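PDB 5K87: 2-methyl-aconitate isomerase from Shewanella oneidensis, which catalyses the cis-trans isomerization of 2-methyl-aconitate in propionate breakdown, by base-catalysed proton abstraction coupled with rotation about the C2-C3 bond. Local coordinates for residues Gly26-Leu31 and Ala114-Phe119; Cys109-Ala114 and Met382-Arg387; Ile150-Pro155 and Ala177-Glu182; Glu168-Thr173 and Ser359-Val364. The protein carries 1 engineered substitution. One frame throughout, in Å; residues are numbered along the deposited sequence.

Contact 1 of 4, residues Gly26-Leu31 and Ala114-Phe119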
loop_
_atom_site.group_PDB
_atom_site.type_symbol
_atom_site.label_atom_id
_atom_site.label_comp_id
_atom_site.label_asym_id
_atom_site.label_seq_id
_atom_site.Cartn_x
_atom_site.Cartn_y
_atom_site.Cartn_z
ATOM N N GLY A 26 9.144 -1.605 -5.623
ATOM C CA GLY A 26 8.822 -2.351 -6.818
ATOM C C GLY A 26 9.210 -3.808 -6.717
ATOM O O GLY A 26 9.989 -4.208 -5.846
ATOM N N VAL A 27 8.650 -4.604 -7.618
ATOM C CA VAL A 27 8.976 -6.015 -7.734
ATOM C C VAL A 27 9.952 -6.187 -8.891
ATOM O O VAL A 27 9.675 -5.769 -10.029
ATOM C CB VAL A 27 7.716 -6.880 -7.961
ATOM C CG1 VAL A 27 8.103 -8.346 -7.976
ATOM C CG2 VAL A 27 6.662 -6.603 -6.896
ATOM N N PHE A 28 11.097 -6.794 -8.585
ATOM C CA PHE A 28 12.223 -6.948 -9.504
ATOM C C PHE A 28 12.382 -8.390 -9.949
ATOM O O PHE A 28 12.316 -9.310 -9.123
ATOM C CB PHE A 28 13.517 -6.549 -8.793
ATOM C CG PHE A 28 13.661 -5.071 -8.578
ATOM C CD1 PHE A 28 12.823 -4.406 -7.704
ATOM C CD2 PHE A 28 14.637 -4.346 -9.245
ATOM C CE1 PHE A 28 12.937 -3.037 -7.514
ATOM C CE2 PHE A 28 14.769 -2.970 -9.048
ATOM C CZ PHE A 28 13.912 -2.326 -8.190
ATOM N N PHE A 29 12.613 -8.584 -11.242
ATOM C CA PHE A 29 12.821 -9.899 -11.831
ATOM C C PHE A 29 14.070 -9.904 -12.691
ATOM O O PHE A 29 14.328 -8.948 -13.443
ATOM C CB PHE A 29 11.673 -10.258 -12.778
ATOM C CG PHE A 29 10.307 -10.230 -12.154
ATOM C CD1 PHE A 29 9.761 -11.371 -11.594
ATOM C CD2 PHE A 29 9.557 -9.066 -12.162
ATOM C CE1 PHE A 29 8.491 -11.342 -11.040
ATOM C CE2 PHE A 29 8.290 -9.036 -11.605
ATOM C CZ PHE A 29 7.760 -10.176 -11.049
ATOM N N ARG A 30 14.820 -11.000 -12.630
ATOM C CA ARG A 30 15.787 -11.309 -13.672
ATOM C C ARG A 30 15.012 -11.868 -14.838
ATOM O O ARG A 30 14.125 -12.707 -14.647
ATOM C CB ARG A 30 16.726 -12.427 -13.235
ATOM C CG ARG A 30 17.825 -12.089 -12.271
ATOM C CD ARG A 30 18.925 -13.172 -12.327
ATOM N NE ARG A 30 18.363 -14.511 -12.164
ATOM C CZ ARG A 30 19.072 -15.634 -12.105
ATOM N NH1 ARG A 30 20.396 -15.594 -12.196
ATOM N NH2 ARG A 30 18.450 -16.797 -11.952
ATOM N N LEU A 31 15.357 -11.436 -16.042
ATOM C CA LEU A 31 14.685 -11.904 -17.245
ATOM C C LEU A 31 14.607 -13.429 -17.310
ATOM O O LEU A 31 13.549 -13.994 -17.581
ATOM C CB LEU A 31 15.404 -11.358 -18.475
ATOM C CG LEU A 31 14.876 -11.818 -19.831
ATOM C CD1 LEU A 31 13.463 -11.302 -20.060
ATOM C CD2 LEU A 31 15.799 -11.339 -20.936
ATOM N N ALA A 114 18.732 3.099 -8.056
ATOM C CA ALA A 114 19.672 2.581 -7.055
ATOM C C ALA A 114 19.432 1.093 -6.774
ATOM O O ALA A 114 20.369 0.313 -6.592
ATOM C CB ALA A 114 19.565 3.379 -5.763
ATOM N N ALA A 115 18.158 0.705 -6.714
ATOM C CA ALA A 115 17.802 -0.691 -6.509
ATOM C C ALA A 115 18.177 -1.549 -7.714
ATOM O O ALA A 115 18.557 -2.709 -7.543
ATOM C CB ALA A 115 16.326 -0.827 -6.168
ATOM N N VAL A 116 18.096 -0.994 -8.920
ATOM C CA VAL A 116 18.547 -1.700 -10.112
ATOM C C VAL A 116 20.025 -2.061 -9.997
ATOM O O VAL A 116 20.423 -3.189 -10.276
ATOM C CB VAL A 116 18.296 -0.850 -11.378
ATOM C CG1 VAL A 116 19.067 -1.396 -12.566
ATOM C CG2 VAL A 116 16.803 -0.779 -11.669
ATOM N N GLY A 117 20.837 -1.096 -9.571
ATOM C CA GLY A 117 22.261 -1.344 -9.422
ATOM C C GLY A 117 22.534 -2.448 -8.422
ATOM O O GLY A 117 23.312 -3.364 -8.692
ATOM N N ALA A 118 21.892 -2.356 -7.264
ATOM C CA ALA A 118 22.045 -3.366 -6.224
ATOM C C ALA A 118 21.575 -4.742 -6.686
ATOM O O ALA A 118 22.251 -5.753 -6.450
ATOM C CB ALA A 118 21.306 -2.950 -4.972
ATOM N N PHE A 119 20.408 -4.794 -7.329
ATOM C CA PHE A 119 19.850 -6.062 -7.780
ATOM C C PHE A 119 20.793 -6.729 -8.776
ATOM O O PHE A 119 21.038 -7.937 -8.709
ATOM C CB PHE A 119 18.464 -5.864 -8.402
ATOM C CG PHE A 119 17.814 -7.151 -8.867
ATOM C CD1 PHE A 119 18.175 -7.739 -10.078
ATOM C CD2 PHE A 119 16.859 -7.777 -8.096
ATOM C CE1 PHE A 119 17.576 -8.926 -10.507
ATOM C CE2 PHE A 119 16.253 -8.958 -8.525
ATOM C CZ PHE A 119 16.604 -9.517 -9.728
#
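The rings of F28 and F119 lie nearly parallel, their planes 27° apart, but they are slid so far past one another that they barely overlap and their centroids stand 5.8 Å apart. Neither ring therefore stacks squarely on the other. F28 meets F119 through its CB, which sits 3.6 Å from F119 CD2, while the far end of its own ring reaches toward the preceding turn of the helix: F28 CZ comes to 3.5 Å from A115 CB, and F28 CE2 to 4.0 Å from V116 CG2. The carbonyl oxygen of G26 lies in the plane of the F28 ring, at its edge. At the edge of the F119 ring sits the aliphatic part of R30, with R30 CG 3.6 Å from F119 CE1. F119 CG is anti to its backbone N (chi1 -179°), and the ring beyond it lies against F28 CB and R30 CG. The polar end of R30 turns to other work, a salt bridge with D33. Alanine suits position 115 because a single methyl lets the broad F28 ring come close to the helix. In the epimerase-like fold of this family a sheet curls round a central helix, and helix 113-122 appears to play that part here. No hydrogen bond crosses between 26-31 and 114-119, so shape and the exclusion of water, rather than directional bonds, hold strand and helix together.

Contact 2 of 4, residues Cys109-Ala114 and Met382-Arg387; sequences CGNLTA and MSRSAR
R384 reaches from its strand to N111, a substrate-binding residue in the type I turn G110-T113 that leads into helix 113-122, probably the central helix of an epimerase-like domain. R384 CB rests 4.2 Å from A114 CB, at the foot of the helix. From there the chain bends at both chi2 (-85°) and chi3, doubling back over its own strand. R384 CD passes 3.4 Å from N111 OD1, and R384 NE gives a hydrogen bond to the carbonyl oxygen of its neighbour S383, which helps to fix the rotation of the guanidinium. At the tip, R384 NH2 donates to N111 OD1 over 2.9 Å; the bond lies both in the guanidinium plane and in the plane of the amide carbonyl, with an N-H...O angle of 155°. Asparagine suits this place because its amide can accept and donate at once: N111 OD1 also takes the backbone N of T23, while N111 ND2 gives to M322 O. With OD1 and ND2 both engaged the amide is held against turning, and R384 probably helps to position this substrate-binding residue from the second shell. The backbone N atoms of G110 and N111 in turn bind the malonate ion in the site. Further along the strand small residues let helix and strand come close, A114 CB lying 4.1 Å from A386 CB. Just before the turn, C109, the probable proton donor/acceptor, has its SG anti to the backbone N, where it receives a weak hydrogen bond from L112 N at 3.6 Å.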
loop_
_atom_site.group_PDB
_atom_site.type_symbol
_atom_site.label_atom_id
_atom_site.label_comp_id
_atom_site.label_asym_id
_atom_site.label_seq_id
_atom_site.Cartn_x
_atom_site.Cartn_y
_atom_site.Cartn_z
ATOM N N CYS A 109 12.056 4.749 -14.318
ATOM C CA CYS A 109 11.788 5.082 -12.929
ATOM C C CYS A 109 13.107 5.468 -12.284
ATOM O O CYS A 109 14.019 4.649 -12.166
ATOM C CB CYS A 109 11.164 3.919 -12.165
ATOM S SG CYS A 109 10.879 4.381 -10.437
ATOM N N GLY A 110 13.222 6.723 -11.875
ATOM C CA GLY A 110 14.458 7.222 -11.308
ATOM C C GLY A 110 14.725 6.727 -9.906
ATOM O O GLY A 110 15.869 6.424 -9.566
ATOM N N ASN A 111 13.688 6.655 -9.081
ATOM C CA ASN A 111 13.865 6.193 -7.711
ATOM C C ASN A 111 14.369 4.765 -7.636
ATOM O O ASN A 111 15.164 4.429 -6.759
ATOM C CB ASN A 111 12.588 6.354 -6.904
ATOM C CG ASN A 111 12.469 7.734 -6.308
ATOM O OD1 ASN A 111 13.297 8.134 -5.486
ATOM N ND2 ASN A 111 11.455 8.486 -6.723
ATOM N N LEU A 112 13.908 3.911 -8.542
ATOM C CA LEU A 112 14.315 2.517 -8.491
ATOM C C LEU A 112 15.708 2.276 -9.072
ATOM O O LEU A 112 16.234 1.171 -8.953
ATOM C CB LEU A 112 13.286 1.619 -9.171
ATOM C CG LEU A 112 11.952 1.478 -8.426
ATOM C CD1 LEU A 112 11.091 0.437 -9.127
ATOM C CD2 LEU A 112 12.137 1.119 -6.950
ATOM N N THR A 113 16.337 3.296 -9.658
ATOM C CA THR A 113 17.650 3.113 -10.265
ATOM C C THR A 113 18.716 2.586 -9.283
ATOM O O THR A 113 19.512 1.720 -9.627
ATOM C CB THR A 113 18.104 4.405 -10.975
ATOM O OG1 THR A 113 17.304 4.600 -12.152
ATOM C CG2 THR A 113 19.555 4.315 -11.376
ATOM N N ALA A 114 18.732 3.099 -8.056
ATOM C CA ALA A 114 19.672 2.581 -7.055
ATOM C C ALA A 114 19.432 1.093 -6.774
ATOM O O ALA A 114 20.369 0.313 -6.592
ATOM C CB ALA A 114 19.565 3.379 -5.763
ATOM N N MET A 382 22.124 12.733 -8.517
ATOM C CA MET A 382 21.466 12.827 -7.227
ATOM C C MET A 382 21.856 11.596 -6.421
ATOM O O MET A 382 22.391 10.634 -6.965
ATOM C CB MET A 382 19.947 12.900 -7.397
ATOM C CG MET A 382 19.344 11.619 -7.940
ATOM S SD MET A 382 17.573 11.681 -8.277
ATOM C CE MET A 382 17.570 12.682 -9.753
ATOM N N SER A 383 21.588 11.633 -5.128
ATOM C CA SER A 383 21.807 10.474 -4.280
ATOM C C SER A 383 20.486 9.873 -3.850
ATOM O O SER A 383 19.533 10.590 -3.530
ATOM C CB SER A 383 22.624 10.859 -3.059
ATOM O OG SER A 383 23.947 11.178 -3.451
ATOM N N ARG A 384 20.442 8.547 -3.849
ATOM C CA ARG A 384 19.293 7.805 -3.357
ATOM C C ARG A 384 19.830 6.719 -2.416
ATOM O O ARG A 384 20.941 6.850 -1.890
ATOM C CB ARG A 384 18.491 7.244 -4.543
ATOM C CG ARG A 384 17.966 8.307 -5.532
ATOM C CD ARG A 384 16.624 8.928 -5.122
ATOM N NE ARG A 384 16.740 9.965 -4.101
ATOM C CZ ARG A 384 15.698 10.594 -3.572
ATOM N NH1 ARG A 384 15.877 11.546 -2.672
ATOM N NH2 ARG A 384 14.464 10.258 -3.932
ATOM N N SER A 385 19.033 5.686 -2.166
ATOM C CA SER A 385 19.440 4.525 -1.377
ATOM C C SER A 385 18.485 3.418 -1.780
ATOM O O SER A 385 17.482 3.682 -2.462
ATOM C CB SER A 385 19.342 4.802 0.121
ATOM O OG SER A 385 17.991 4.956 0.548
ATOM N N ALA A 386 18.786 2.185 -1.376
ATOM C CA ALA A 386 17.935 1.052 -1.711
ATOM C C ALA A 386 18.109 -0.063 -0.718
ATOM O O ALA A 386 19.156 -0.187 -0.084
ATOM C CB ALA A 386 18.275 0.537 -3.093
ATOM N N ARG A 387 17.097 -0.910 -0.600
ATOM C CA ARG A 387 17.235 -2.118 0.195
ATOM C C ARG A 387 16.219 -3.163 -0.216
ATOM O O ARG A 387 15.104 -2.844 -0.654
ATOM C CB ARG A 387 17.145 -1.827 1.697
ATOM C CG ARG A 387 15.895 -1.099 2.116
ATOM C CD ARG A 387 15.827 -0.834 3.628
ATOM N NE ARG A 387 15.545 -2.060 4.360
ATOM C CZ ARG A 387 14.374 -2.414 4.895
ATOM N NH1 ARG A 387 14.308 -3.581 5.489
ATOM N NH2 ARG A 387 13.299 -1.637 4.866
#

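Contact 3 of 4, residues Ile150-Pro155 and Ala177-Glu182; sequences IIAHVP and AEVQIE
I151 and E182 form an antiparallel hydrogen-bonded pair, each backbone N giving to the other's carbonyl oxygen, and A152 faces I181 in the non-hydrogen-bonded pair that follows. Beyond it H153 N donates to Q180 O at 2.9 Å, and a water accepts from Q180 N and donates to H153 O, 2.7 Å away.

Among polar side chains, H153 NE2 donates to E182 OE1 over 2.8 Å, approaching from well above the carboxylate plane, ring and carboxylate being turned 56° apart. H153 ND1 bonds to T138 OG1, and E182 OE2 pairs with K379. Histidine suits the place because its two nitrogens can serve neighbours on either flank. An alanine here would probably leave E182 OE1 and T138 without their shared partner and uncover I151 CG2.

Apolar contacts come next. Over one face of the H153 ring, toward its rim, lies I151 CG2, 3.6 Å above the plane. On the other face of the sheet I150 CG2 meets I181 CG2 at 3.6 Å, and I181 CD1 lies 3.7 Å from A152 CB, a methyl small enough for the isoleucine to reach across. At the far end of the pair P155 CG touches A177 CB.

The face bearing I150 and I181 packs on helix 113-122, through T113, A114 and I121, while strand 148-157 is flanked by 135-143 and 179-184, and the latter pairs onward with 374-391.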
loop_
_atom_site.group_PDB
_atom_site.type_symbol
_atom_site.label_atom_id
_atom_site.label_comp_id
_atom_site.label_asym_id
_atom_site.label_seq_id
_atom_site.Cartn_x
_atom_site.Cartn_y
_atom_site.Cartn_z
ATOM N N ILE A 150 22.487 5.243 -17.438
ATOM C CA ILE A 150 22.426 5.725 -16.061
ATOM C C ILE A 150 23.472 4.964 -15.261
ATOM O O ILE A 150 23.655 3.771 -15.464
ATOM C CB ILE A 150 21.042 5.520 -15.452
ATOM C CG1 ILE A 150 19.985 6.240 -16.286
ATOM C CG2 ILE A 150 21.035 6.000 -14.022
ATOM C CD1 ILE A 150 18.595 5.830 -15.940
ATOM N N ILE A 151 24.197 5.659 -14.392
ATOM C CA ILE A 151 25.238 5.038 -13.584
ATOM C C ILE A 151 24.783 4.960 -12.130
ATOM O O ILE A 151 24.229 5.926 -11.598
ATOM C CB ILE A 151 26.530 5.869 -13.641
ATOM C CG1 ILE A 151 26.954 6.133 -15.093
ATOM C CG2 ILE A 151 27.630 5.204 -12.847
ATOM C CD1 ILE A 151 27.286 4.890 -15.883
ATOM N N ALA A 152 25.000 3.814 -11.487
ATOM C CA ALA A 152 24.751 3.702 -10.053
ATOM C C ALA A 152 26.034 3.290 -9.350
ATOM O O ALA A 152 26.623 2.267 -9.692
ATOM C CB ALA A 152 23.657 2.694 -9.776
ATOM N N HIS A 153 26.479 4.094 -8.392
ATOM C CA HIS A 153 27.682 3.789 -7.626
ATOM C C HIS A 153 27.261 3.062 -6.364
ATOM O O HIS A 153 26.861 3.680 -5.382
ATOM C CB HIS A 153 28.458 5.066 -7.296
ATOM C CG HIS A 153 28.859 5.851 -8.503
ATOM N ND1 HIS A 153 29.920 5.494 -9.306
ATOM C CD2 HIS A 153 28.334 6.973 -9.046
ATOM C CE1 HIS A 153 30.037 6.370 -10.289
ATOM N NE2 HIS A 153 29.085 7.273 -10.157
ATOM N N VAL A 154 27.336 1.737 -6.407
ATOM C CA VAL A 154 26.811 0.917 -5.323
ATOM C C VAL A 154 27.931 0.482 -4.389
ATOM O O VAL A 154 28.906 -0.112 -4.838
ATOM C CB VAL A 154 26.086 -0.319 -5.871
ATOM C CG1 VAL A 154 25.485 -1.140 -4.736
ATOM C CG2 VAL A 154 25.018 0.096 -6.887
ATOM N N PRO A 155 27.790 0.764 -3.090
ATOM C CA PRO A 155 28.840 0.352 -2.152
ATOM C C PRO A 155 28.850 -1.156 -1.932
ATOM O O PRO A 155 27.791 -1.804 -1.894
ATOM C CB PRO A 155 28.471 1.090 -0.868
ATOM C CG PRO A 155 26.980 1.272 -0.956
ATOM C CD PRO A 155 26.695 1.490 -2.421
ATOM N N ALA A 177 22.486 2.887 3.117
ATOM C CA ALA A 177 23.708 3.306 2.436
ATOM C C ALA A 177 23.396 4.267 1.293
ATOM O O ALA A 177 22.454 4.054 0.524
ATOM C CB ALA A 177 24.466 2.107 1.914
ATOM N N GLU A 178 24.193 5.318 1.162
ATOM C CA GLU A 178 24.050 6.243 0.040
ATOM C C GLU A 178 24.428 5.582 -1.279
ATOM O O GLU A 178 25.495 4.974 -1.397
ATOM C CB GLU A 178 24.944 7.462 0.252
ATOM C CG GLU A 178 24.782 8.530 -0.820
ATOM C CD GLU A 178 25.674 9.747 -0.611
ATOM O OE1 GLU A 178 26.466 9.766 0.361
ATOM O OE2 GLU A 178 25.582 10.689 -1.428
ATOM N N VAL A 179 23.565 5.733 -2.284
ATOM C CA VAL A 179 23.864 5.285 -3.631
ATOM C C VAL A 179 23.761 6.481 -4.565
ATOM O O VAL A 179 22.665 6.992 -4.832
ATOM C CB VAL A 179 22.892 4.182 -4.088
ATOM C CG1 VAL A 179 23.227 3.751 -5.508
ATOM C CG2 VAL A 179 22.959 3.001 -3.130
ATOM N N GLN A 180 24.906 6.951 -5.047
ATOM C CA GLN A 180 24.922 8.063 -5.978
ATOM C C GLN A 180 24.563 7.586 -7.381
ATOM O O GLN A 180 25.081 6.570 -7.866
ATOM C CB GLN A 180 26.288 8.753 -5.924
ATOM C CG GLN A 180 26.601 9.257 -4.519
ATOM C CD GLN A 180 27.949 9.926 -4.395
ATOM O OE1 GLN A 180 28.809 9.781 -5.262
ATOM N NE2 GLN A 180 28.141 10.664 -3.304
ATOM N N ILE A 181 23.663 8.332 -8.020
ATOM C CA ILE A 181 23.169 8.008 -9.354
ATOM C C ILE A 181 23.532 9.112 -10.336
ATOM O O ILE A 181 23.548 10.283 -9.964
ATOM C CB ILE A 181 21.634 7.868 -9.348
ATOM C CG1 ILE A 181 21.192 6.915 -8.243
ATOM C CG2 ILE A 181 21.130 7.391 -10.703
ATOM C CD1 ILE A 181 21.717 5.527 -8.414
ATOM N N GLU A 182 23.827 8.746 -11.581
ATOM C CA GLU A 182 24.144 9.742 -12.602
ATOM C C GLU A 182 23.422 9.430 -13.899
ATOM O O GLU A 182 23.674 8.393 -14.528
ATOM C CB GLU A 182 25.640 9.758 -12.891
ATOM C CG GLU A 182 26.492 9.935 -11.657
ATOM C CD GLU A 182 27.965 9.925 -11.964
ATOM O OE1 GLU A 182 28.765 9.927 -11.007
ATOM O OE2 GLU A 182 28.318 9.924 -13.162
HETATM O O HOH W 1 27.380 5.941 -3.917
#

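Contact 4 of 4, residues Glu168-Thr173 and Ser359-Val364; sequences ELDGVT and SGTLRV
D170 points its carboxylate across to the start of strand 360-371 from the second position of a type II turn, L169-V172. D170 CG is anti to its carbonyl carbon (chi1 -74°), and from there OD2 accepts a hydrogen bond from T361 N at 2.8 Å, using its anti lone pair. T361 OG1 does not bond D170 directly; a water that donates to D170 OD2 links the two, and OG1 also bonds to R354. Two glycines make the approach possible. G171, third in the turn, has a positive phi of 102° that suits a residue without CB, and its CA lies 3.8 Å from S359 CB. At G360 a CB would clash with D170 OD2, which sits 3.3 Å from G360 CA. An alanine in place of D170 would probably leave T361 N and the bridging water without their acceptor. S359 OG turns to H320 O and S296, and G171 N bonds to Y59 of the second subunit, so this loop-to-strand junction also borders the dimer interface. A second water ties the backbones, accepting from D170 N at 2.9 Å and donating to T361 O at 2.7 Å.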
loop_
_atom_site.group_PDB
_atom_site.type_symbol
_atom_site.label_atom_id
_atom_site.label_comp_id
_atom_site.label_asym_id
_atom_site.label_seq_id
_atom_site.Cartn_x
_atom_site.Cartn_y
_atom_site.Cartn_z
ATOM N N GLU A 168 20.295 9.562 4.873
ATOM C CA GLU A 168 18.859 9.799 4.947
ATOM C C GLU A 168 18.352 10.531 3.704
ATOM O O GLU A 168 19.027 11.418 3.172
ATOM C CB GLU A 168 18.503 10.577 6.218
ATOM C CG GLU A 168 19.110 9.981 7.482
ATOM C CD GLU A 168 18.188 10.060 8.683
ATOM O OE1 GLU A 168 18.574 9.551 9.757
ATOM O OE2 GLU A 168 17.080 10.621 8.556
ATOM N N LEU A 169 17.171 10.128 3.239
ATOM C CA LEU A 169 16.472 10.789 2.141
ATOM C C LEU A 169 15.135 11.236 2.694
ATOM O O LEU A 169 14.473 10.449 3.374
ATOM C CB LEU A 169 16.150 9.805 1.004
ATOM C CG LEU A 169 17.035 8.713 0.410
ATOM C CD1 LEU A 169 16.315 8.032 -0.743
ATOM C CD2 LEU A 169 18.305 9.293 -0.087
ATOM N N ASP A 170 14.714 12.459 2.381
ATOM C CA ASP A 170 13.379 12.896 2.751
ATOM C C ASP A 170 12.355 12.086 1.969
ATOM O O ASP A 170 12.409 11.991 0.739
ATOM C CB ASP A 170 13.201 14.399 2.514
ATOM C CG ASP A 170 13.926 15.248 3.548
ATOM O OD1 ASP A 170 14.393 14.695 4.567
ATOM O OD2 ASP A 170 14.020 16.478 3.350
ATOM N N GLY A 171 11.429 11.477 2.699
ATOM C CA GLY A 171 10.481 10.546 2.119
ATOM C C GLY A 171 10.837 9.091 2.377
ATOM O O GLY A 171 10.044 8.204 2.060
ATOM N N VAL A 172 12.030 8.842 2.919
ATOM C CA VAL A 172 12.426 7.490 3.301
ATOM C C VAL A 172 12.598 7.449 4.795
ATOM O O VAL A 172 13.419 8.172 5.386
ATOM C CB VAL A 172 13.694 7.001 2.604
ATOM C CG1 VAL A 172 14.095 5.622 3.143
ATOM C CG2 VAL A 172 13.463 6.934 1.104
ATOM N N THR A 173 11.805 6.572 5.387
ATOM C CA THR A 173 11.619 6.528 6.813
ATOM C C THR A 173 12.934 6.293 7.573
ATOM O O THR A 173 13.223 6.972 8.545
ATOM C CB THR A 173 10.581 5.444 7.144
ATOM O OG1 THR A 173 9.423 5.609 6.288
ATOM C CG2 THR A 173 10.190 5.520 8.614
ATOM N N SER A 359 7.430 15.820 0.781
ATOM C CA SER A 359 8.059 15.066 1.865
ATOM C C SER A 359 9.347 15.686 2.409
ATOM O O SER A 359 9.962 15.113 3.308
ATOM C CB SER A 359 8.346 13.624 1.420
ATOM O OG SER A 359 7.146 12.879 1.302
ATOM N N GLY A 360 9.753 16.838 1.877
ATOM C CA GLY A 360 11.010 17.445 2.283
ATOM C C GLY A 360 11.777 17.959 1.087
ATOM O O GLY A 360 11.196 18.578 0.193
ATOM N N THR A 361 13.078 17.714 1.051
ATOM C CA THR A 361 13.893 18.312 0.001
ATOM C C THR A 361 14.685 17.265 -0.772
ATOM O O THR A 361 14.861 16.140 -0.310
ATOM C CB THR A 361 14.858 19.383 0.552
ATOM O OG1 THR A 361 15.935 18.745 1.243
ATOM C CG2 THR A 361 14.138 20.323 1.502
ATOM N N LEU A 362 15.146 17.648 -1.958
ATOM C CA LEU A 362 15.957 16.779 -2.800
ATOM C C LEU A 362 16.922 17.665 -3.572
ATOM O O LEU A 362 16.505 18.640 -4.202
ATOM C CB LEU A 362 15.057 15.988 -3.762
ATOM C CG LEU A 362 15.605 14.783 -4.532
ATOM C CD1 LEU A 362 14.438 13.928 -5.016
ATOM C CD2 LEU A 362 16.489 15.174 -5.703
ATOM N N ARG A 363 18.207 17.340 -3.509
ATOM C CA ARG A 363 19.234 18.065 -4.256
ATOM C C ARG A 363 19.584 17.306 -5.530
ATOM O O ARG A 363 19.892 16.107 -5.499
ATOM C CB ARG A 363 20.498 18.234 -3.412
ATOM C CG ARG A 363 21.576 19.049 -4.101
ATOM C CD ARG A 363 22.856 19.081 -3.280
ATOM N NE ARG A 363 23.834 20.030 -3.813
ATOM C CZ ARG A 363 24.712 19.742 -4.768
ATOM N NH1 ARG A 363 25.566 20.669 -5.188
ATOM N NH2 ARG A 363 24.738 18.530 -5.309
ATOM N N VAL A 364 19.543 18.007 -6.653
ATOM C CA VAL A 364 19.905 17.438 -7.938
ATOM C C VAL A 364 20.874 18.391 -8.623
ATOM O O VAL A 364 20.674 19.610 -8.612
ATOM C CB VAL A 364 18.652 17.169 -8.818
ATOM C CG1 VAL A 364 17.771 18.423 -8.940
ATOM C CG2 VAL A 364 19.058 16.642 -10.178
HETATM O O HOH W 2 16.111 13.849 0.230
HETATM O O HOH W 3 16.175 17.940 3.936
#

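Contacts 1, 2 and 4 are buried, contact 3 partly so. Contacts 1 and 2 share A114 and use different parts of helix 113-122: contact 1 packs its flank against strand 24-30 by apolar shape alone, whereas contact 2 holds the turn before it, at the substrate site, with one in-plane hydrogen bond beside small-residue packing. Contact 3 lays an antiparallel strand pair against the same helix, apolar toward it and polar on the other face. It adjoins contact 2 through strand 374-391, where M382 O and I181 N probably hydrogen-bond. Contact 4 stands apart from the helix but touches contact 2, L169 and L362 packing on R384; buried in part against the second subunit, it relies on water bridges.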